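Local coordinates for nucleotide-binding protein, universal stress protein UspA family (Lactobacillus plantarum, PDB 3S3T) that binds ATP as a member of the universal stress protein family and probably serves in the cellular response to stress, at residues Arg4-Ala18 and Glu108-Asn120. Residues are numbered along the deposited sequence; the frame is centred on the assembly and turned at random.
Sequences RYTNILVPVDSSDAA and EIDLIVLGATGTN. With ATP (adenosine-5'-triphosphate), chain I.
Leu9 pairs with Ile112 in parallel register where central strand 7-11 lies beside strand 111-115 in the five-stranded parallel sheet of a universal stress protein, an α/β fold of the HUP clan. Leu9 N gives to Leu111 O (2.9 Å), and Leu9 O takes Val113 N. On the face covered by helix 16-32, Ile8 CG2 meets Val113 CG2 at 3.7 Å; on the face toward helix 95-105, Leu9 CB lies against Ile109 CG2, and Pro11 CD touches Ile112 CG2, the two side chains crossing at about a right angle. At the N-terminal end Leu111 lies over the Tyr5 ring: with CG anti to the backbone N (chi1 -173°), CD2 sits 3.9 Å from the ring centroid, 11° off its normal, a CH-pi contact, while Tyr5 OH bonds to Asn141. Beside it the Asp110 carboxylate straddles Thr6 N, which meets both oxygens on their syn sides; OD1 also takes Asn7 N (3.0 Å), and Thr6 OG1 reaches OD2 at 2.8 Å from above the carboxylate plane. Replacing Asp110 by alanine is likely to leave Thr6 N, Thr6 OG1 and Asn7 N without these acceptors and let the start of strand 7-11 shift. At the opposite end the two segments part around ATP: Pro11 O and Gly115 N grip the ribose O2', while Gly118 N binds the phosphate oxygen O1B. Asp13 OD1 takes Ser15 N in an Asx turn and also Ser15 OG, whose oxygen caps helix 16-32 by accepting from Ala18 N at 3.1 Å.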
loop_
_atom_site.group_PDB
_atom_site.type_symbol
_atom_site.label_atom_id
_atom_site.label_comp_id
_atom_site.label_asym_id
_atom_site.label_seq_id
_atom_site.Cartn_x
_atom_site.Cartn_y
_atom_site.Cartn_z
ATOM N N ARG A 4 2.932 -22.025 -20.374
ATOM C CA ARG A 4 4.045 -22.310 -19.451
ATOM C C ARG A 4 4.908 -21.069 -19.274
ATOM O O ARG A 4 4.970 -20.208 -20.158
ATOM C CB ARG A 4 4.956 -23.439 -19.987
ATOM C CG ARG A 4 5.553 -23.125 -21.363
ATOM C CD ARG A 4 6.460 -24.252 -21.866
ATOM N NE ARG A 4 7.738 -24.250 -21.204
ATOM C CZ ARG A 4 8.841 -23.623 -21.637
ATOM N NH1 ARG A 4 8.834 -22.929 -22.750
ATOM N NH2 ARG A 4 9.961 -23.671 -20.911
ATOM N N TYR A 5 5.574 -20.985 -18.129
ATOM C CA TYR A 5 6.611 -19.992 -17.938
ATOM C C TYR A 5 7.832 -20.368 -18.738
ATOM O O TYR A 5 8.134 -21.553 -18.896
ATOM C CB TYR A 5 6.980 -19.906 -16.458
ATOM C CG TYR A 5 5.830 -19.364 -15.639
ATOM C CD1 TYR A 5 5.370 -18.066 -15.831
ATOM C CD2 TYR A 5 5.147 -20.178 -14.736
ATOM C CE1 TYR A 5 4.302 -17.564 -15.089
ATOM C CE2 TYR A 5 4.062 -19.687 -13.999
ATOM C CZ TYR A 5 3.652 -18.372 -14.187
ATOM O OH TYR A 5 2.589 -17.874 -13.480
ATOM N N THR A 6 8.521 -19.363 -19.248
ATOM C CA THR A 6 9.740 -19.566 -20.004
ATOM C C THR A 6 11.008 -18.994 -19.323
ATOM O O THR A 6 12.106 -19.477 -19.581
ATOM C CB THR A 6 9.643 -18.903 -21.366
ATOM O OG1 THR A 6 9.558 -17.483 -21.194
ATOM C CG2 THR A 6 8.428 -19.414 -22.145
ATOM N N ASN A 7 10.852 -17.958 -18.488
ATOM C CA ASN A 7 11.978 -17.190 -17.953
ATOM C C ASN A 7 11.603 -16.584 -16.614
ATOM O O ASN A 7 10.941 -15.551 -16.581
ATOM C CB ASN A 7 12.335 -16.054 -18.933
ATOM C CG ASN A 7 12.926 -16.563 -20.219
ATOM O OD1 ASN A 7 14.114 -16.851 -20.272
ATOM N ND2 ASN A 7 12.111 -16.661 -21.264
ATOM N N ILE A 8 12.021 -17.223 -15.529
ATOM C CA ILE A 8 11.633 -16.855 -14.161
ATOM C C ILE A 8 12.747 -16.073 -13.460
ATOM O O ILE A 8 13.920 -16.388 -13.625
ATOM C CB ILE A 8 11.319 -18.135 -13.327
ATOM C CG1 ILE A 8 10.221 -18.970 -14.012
ATOM C CG2 ILE A 8 10.887 -17.814 -11.852
ATOM C CD1 ILE A 8 9.989 -20.361 -13.395
ATOM N N LEU A 9 12.354 -15.067 -12.674
ATOM C CA LEU A 9 13.259 -14.256 -11.897
ATOM C C LEU A 9 12.914 -14.462 -10.434
ATOM O O LEU A 9 11.733 -14.422 -10.047
ATOM C CB LEU A 9 13.109 -12.764 -12.244
ATOM C CG LEU A 9 14.065 -11.805 -11.513
ATOM C CD1 LEU A 9 15.535 -12.040 -11.825
ATOM C CD2 LEU A 9 13.698 -10.388 -11.893
ATOM N N VAL A 10 13.929 -14.758 -9.635
ATOM C CA VAL A 10 13.764 -14.854 -8.202
ATOM C C VAL A 10 14.761 -13.894 -7.518
ATOM O O VAL A 10 15.916 -14.217 -7.332
ATOM C CB VAL A 10 13.831 -16.292 -7.653
ATOM C CG1 VAL A 10 15.133 -17.029 -8.015
ATOM C CG2 VAL A 10 13.586 -16.250 -6.141
ATOM N N PRO A 11 14.290 -12.678 -7.181
ATOM C CA PRO A 11 15.148 -11.785 -6.430
ATOM C C PRO A 11 15.313 -12.327 -5.008
ATOM O O PRO A 11 14.316 -12.665 -4.356
ATOM C CB PRO A 11 14.400 -10.439 -6.488
ATOM C CG PRO A 11 13.445 -10.562 -7.615
ATOM C CD PRO A 11 13.042 -12.020 -7.570
ATOM N N VAL A 12 16.551 -12.416 -4.534
ATOM C CA VAL A 12 16.790 -12.790 -3.150
ATOM C C VAL A 12 17.611 -11.760 -2.372
ATOM O O VAL A 12 18.553 -11.175 -2.902
ATOM C CB VAL A 12 17.558 -14.137 -3.073
ATOM C CG1 VAL A 12 16.684 -15.288 -3.523
ATOM C CG2 VAL A 12 18.816 -14.056 -3.921
ATOM N N ASP A 13 17.268 -11.570 -1.097
ATOM C CA ASP A 13 18.184 -10.939 -0.131
ATOM C C ASP A 13 18.797 -12.078 0.662
ATOM O O ASP A 13 18.814 -13.229 0.177
ATOM C CB ASP A 13 17.488 -9.888 0.754
ATOM C CG ASP A 13 16.337 -10.459 1.537
ATOM O OD1 ASP A 13 16.294 -11.682 1.688
ATOM O OD2 ASP A 13 15.511 -9.687 2.016
ATOM N N SER A 14 19.293 -11.792 1.868
ATOM C CA SER A 14 20.008 -12.783 2.609
ATOM C C SER A 14 19.108 -13.447 3.627
ATOM O O SER A 14 19.600 -14.162 4.495
ATOM C CB SER A 14 21.251 -12.166 3.290
ATOM O OG SER A 14 20.844 -11.160 4.209
ATOM N N SER A 15 17.801 -13.220 3.538
ATOM C CA SER A 15 16.875 -13.758 4.536
ATOM C C SER A 15 16.491 -15.207 4.274
ATOM O O SER A 15 16.556 -15.690 3.129
ATOM C CB SER A 15 15.623 -12.901 4.587
ATOM O OG SER A 15 14.928 -13.016 3.355
ATOM N N ASP A 16 16.036 -15.894 5.324
ATOM C CA ASP A 16 15.460 -17.232 5.147
ATOM C C ASP A 16 14.242 -17.178 4.231
ATOM O O ASP A 16 14.056 -18.081 3.426
ATOM C CB ASP A 16 15.038 -17.841 6.467
ATOM C CG ASP A 16 16.239 -18.173 7.379
ATOM O OD1 ASP A 16 17.408 -18.109 6.939
ATOM O OD2 ASP A 16 15.996 -18.471 8.539
ATOM N N ALA A 17 13.441 -16.113 4.336
ATOM C CA ALA A 17 12.201 -16.010 3.594
ATOM C C ALA A 17 12.510 -15.971 2.104
ATOM O O ALA A 17 11.803 -16.594 1.331
ATOM C CB ALA A 17 11.371 -14.756 4.012
ATOM N N ALA A 18 13.557 -15.241 1.721
ATOM C CA ALA A 18 13.993 -15.177 0.327
ATOM C C ALA A 18 14.545 -16.499 -0.161
ATOM O O ALA A 18 14.353 -16.871 -1.329
ATOM C CB ALA A 18 15.017 -14.070 0.133
ATOM N N GLU A 108 11.478 -10.955 -21.684
ATOM C CA GLU A 108 11.169 -12.382 -21.765
ATOM C C GLU A 108 10.718 -12.960 -20.424
ATOM O O GLU A 108 10.053 -14.015 -20.366
ATOM C CB GLU A 108 12.334 -13.194 -22.370
ATOM C CG GLU A 108 13.616 -13.344 -21.553
ATOM C CD GLU A 108 14.578 -12.164 -21.682
ATOM O OE1 GLU A 108 14.159 -11.110 -22.205
ATOM O OE2 GLU A 108 15.734 -12.280 -21.201
ATOM N N ILE A 109 11.107 -12.276 -19.336
ATOM C CA ILE A 109 10.806 -12.719 -18.003
ATOM C C ILE A 109 9.297 -12.699 -17.827
ATOM O O ILE A 109 8.646 -11.663 -18.073
ATOM C CB ILE A 109 11.564 -11.872 -16.940
ATOM C CG1 ILE A 109 13.035 -12.307 -16.885
ATOM C CG2 ILE A 109 10.935 -11.998 -15.565
ATOM C CD1 ILE A 109 13.860 -11.346 -16.079
ATOM N N ASP A 110 8.739 -13.849 -17.427
ATOM C CA ASP A 110 7.270 -13.991 -17.278
ATOM C C ASP A 110 6.776 -14.429 -15.937
ATOM O O ASP A 110 5.559 -14.615 -15.756
ATOM C CB ASP A 110 6.635 -14.869 -18.401
ATOM C CG ASP A 110 7.458 -16.127 -18.732
ATOM O OD1 ASP A 110 8.259 -16.577 -17.901
ATOM O OD2 ASP A 110 7.279 -16.689 -19.837
ATOM N N LEU A 111 7.685 -14.473 -14.957
ATOM C CA LEU A 111 7.341 -14.625 -13.555
ATOM C C LEU A 111 8.427 -14.050 -12.686
ATOM O O LEU A 111 9.616 -14.297 -12.908
ATOM C CB LEU A 111 7.217 -16.106 -13.182
ATOM C CG LEU A 111 6.714 -16.473 -11.791
ATOM C CD1 LEU A 111 5.304 -15.876 -11.502
ATOM C CD2 LEU A 111 6.693 -18.035 -11.654
ATOM N N ILE A 112 8.019 -13.356 -11.625
ATOM C CA ILE A 112 8.950 -12.990 -10.570
ATOM C C ILE A 112 8.476 -13.699 -9.307
ATOM O O ILE A 112 7.266 -13.672 -8.993
ATOM C CB ILE A 112 8.969 -11.467 -10.341
ATOM C CG1 ILE A 112 9.346 -10.686 -11.618
ATOM C CG2 ILE A 112 9.967 -11.127 -9.189
ATOM C CD1 ILE A 112 9.339 -9.110 -11.445
ATOM N N VAL A 113 9.409 -14.380 -8.618
ATOM C CA VAL A 113 9.122 -15.100 -7.396
ATOM C C VAL A 113 9.760 -14.329 -6.227
ATOM O O VAL A 113 10.924 -14.019 -6.258
ATOM C CB VAL A 113 9.651 -16.562 -7.472
ATOM C CG1 VAL A 113 9.387 -17.303 -6.174
ATOM C CG2 VAL A 113 9.025 -17.323 -8.697
ATOM N N LEU A 114 8.985 -14.027 -5.207
ATOM C CA LEU A 114 9.452 -13.197 -4.058
ATOM C C LEU A 114 9.080 -13.820 -2.744
ATOM O O LEU A 114 8.003 -14.417 -2.597
ATOM C CB LEU A 114 8.788 -11.788 -4.108
ATOM C CG LEU A 114 9.192 -10.861 -5.256
ATOM C CD1 LEU A 114 8.140 -9.769 -5.460
ATOM C CD2 LEU A 114 10.607 -10.242 -5.084
ATOM N N GLY A 115 9.915 -13.625 -1.729
ATOM C CA GLY A 115 9.486 -13.918 -0.374
ATOM C C GLY A 115 8.512 -12.856 0.069
ATOM O O GLY A 115 8.600 -11.699 -0.339
ATOM N N ALA A 116 7.590 -13.195 0.941
ATOM C CA ALA A 116 6.697 -12.165 1.476
ATOM C C ALA A 116 7.452 -11.062 2.273
ATOM O O ALA A 116 7.144 -9.875 2.134
ATOM C CB ALA A 116 5.649 -12.800 2.339
ATOM N N THR A 117 8.411 -11.480 3.097
ATOM C CA THR A 117 9.175 -10.572 3.945
ATOM C C THR A 117 10.645 -10.867 3.682
ATOM O O THR A 117 10.970 -11.773 2.884
ATOM C CB THR A 117 8.850 -10.755 5.422
ATOM O OG1 THR A 117 9.084 -12.106 5.796
ATOM C CG2 THR A 117 7.383 -10.433 5.689
ATOM N N GLY A 118 11.517 -10.063 4.266
ATOM C CA GLY A 118 12.956 -10.140 4.029
ATOM C C GLY A 118 13.746 -9.924 5.310
ATOM O O GLY A 118 13.322 -10.389 6.351
ATOM N N THR A 119 14.839 -9.176 5.266
ATOM C CA THR A 119 15.716 -9.077 6.440
ATOM C C THR A 119 15.206 -8.076 7.494
ATOM O O THR A 119 15.552 -8.218 8.661
ATOM C CB THR A 119 17.163 -8.691 6.077
ATOM O OG1 THR A 119 17.185 -7.379 5.523
ATOM C CG2 THR A 119 17.787 -9.653 5.092
ATOM N N ASN A 120 14.401 -7.067 7.116
ATOM C CA ASN A 120 14.072 -5.989 8.083
ATOM C C ASN A 120 12.758 -6.092 8.843
ATOM O O ASN A 120 12.711 -5.659 9.992
ATOM C CB ASN A 120 14.112 -4.594 7.439
ATOM C CG ASN A 120 15.535 -4.045 7.249
ATOM O OD1 ASN A 120 16.531 -4.715 7.503
ATOM N ND2 ASN A 120 15.612 -2.805 6.785
HETATM P PG ATP I . 11.088 -3.792 4.404
HETATM O O1G ATP I . 12.348 -3.705 3.575
HETATM O O2G ATP I . 11.277 -3.245 5.786
HETATM O O3G ATP I . 9.834 -3.189 3.785
HETATM P PB ATP I . 11.596 -6.676 4.588
HETATM O O1B ATP I . 11.160 -7.600 5.689
HETATM O O2B ATP I . 13.051 -6.392 4.437
HETATM O O3B ATP I . 10.740 -5.334 4.732
HETATM P PA ATP I . 11.332 -7.007 1.712
HETATM O O1A ATP I . 12.542 -6.140 1.548
HETATM O O2A ATP I . 10.121 -6.542 1.014
HETATM O O3A ATP I . 10.965 -7.299 3.230
HETATM O "O5'" ATP I . 11.772 -8.482 1.140
HETATM C "C5'" ATP I . 10.777 -9.322 0.558
HETATM C "C4'" ATP I . 11.387 -10.149 -0.577
HETATM O "O4'" ATP I . 11.902 -9.192 -1.494
HETATM C "C3'" ATP I . 12.580 -10.995 -0.165
HETATM O "O3'" ATP I . 12.204 -12.249 0.382
HETATM C "C2'" ATP I . 13.311 -11.050 -1.483
HETATM O "O2'" ATP I . 12.655 -12.028 -2.279
HETATM C "C1'" ATP I . 13.104 -9.666 -2.082
HETATM N N9 ATP I . 14.222 -8.771 -1.792
HETATM C C8 ATP I . 14.343 -7.906 -0.737
HETATM N N7 ATP I . 15.531 -7.260 -0.779
HETATM C C5 ATP I . 16.161 -7.718 -1.866
HETATM C C6 ATP I . 17.462 -7.471 -2.477
HETATM N N6 ATP I . 18.287 -6.576 -1.897
HETATM N N1 ATP I . 17.787 -8.154 -3.632
HETATM C C2 ATP I . 16.922 -9.034 -4.160
HETATM N N3 ATP I . 15.729 -9.351 -3.639
HETATM C C4 ATP I . 15.317 -8.715 -2.520
HETATM O O HOH W 1 4.926 -17.554 -20.888
HETATM O O HOH W 2 15.594 -7.104 2.698
#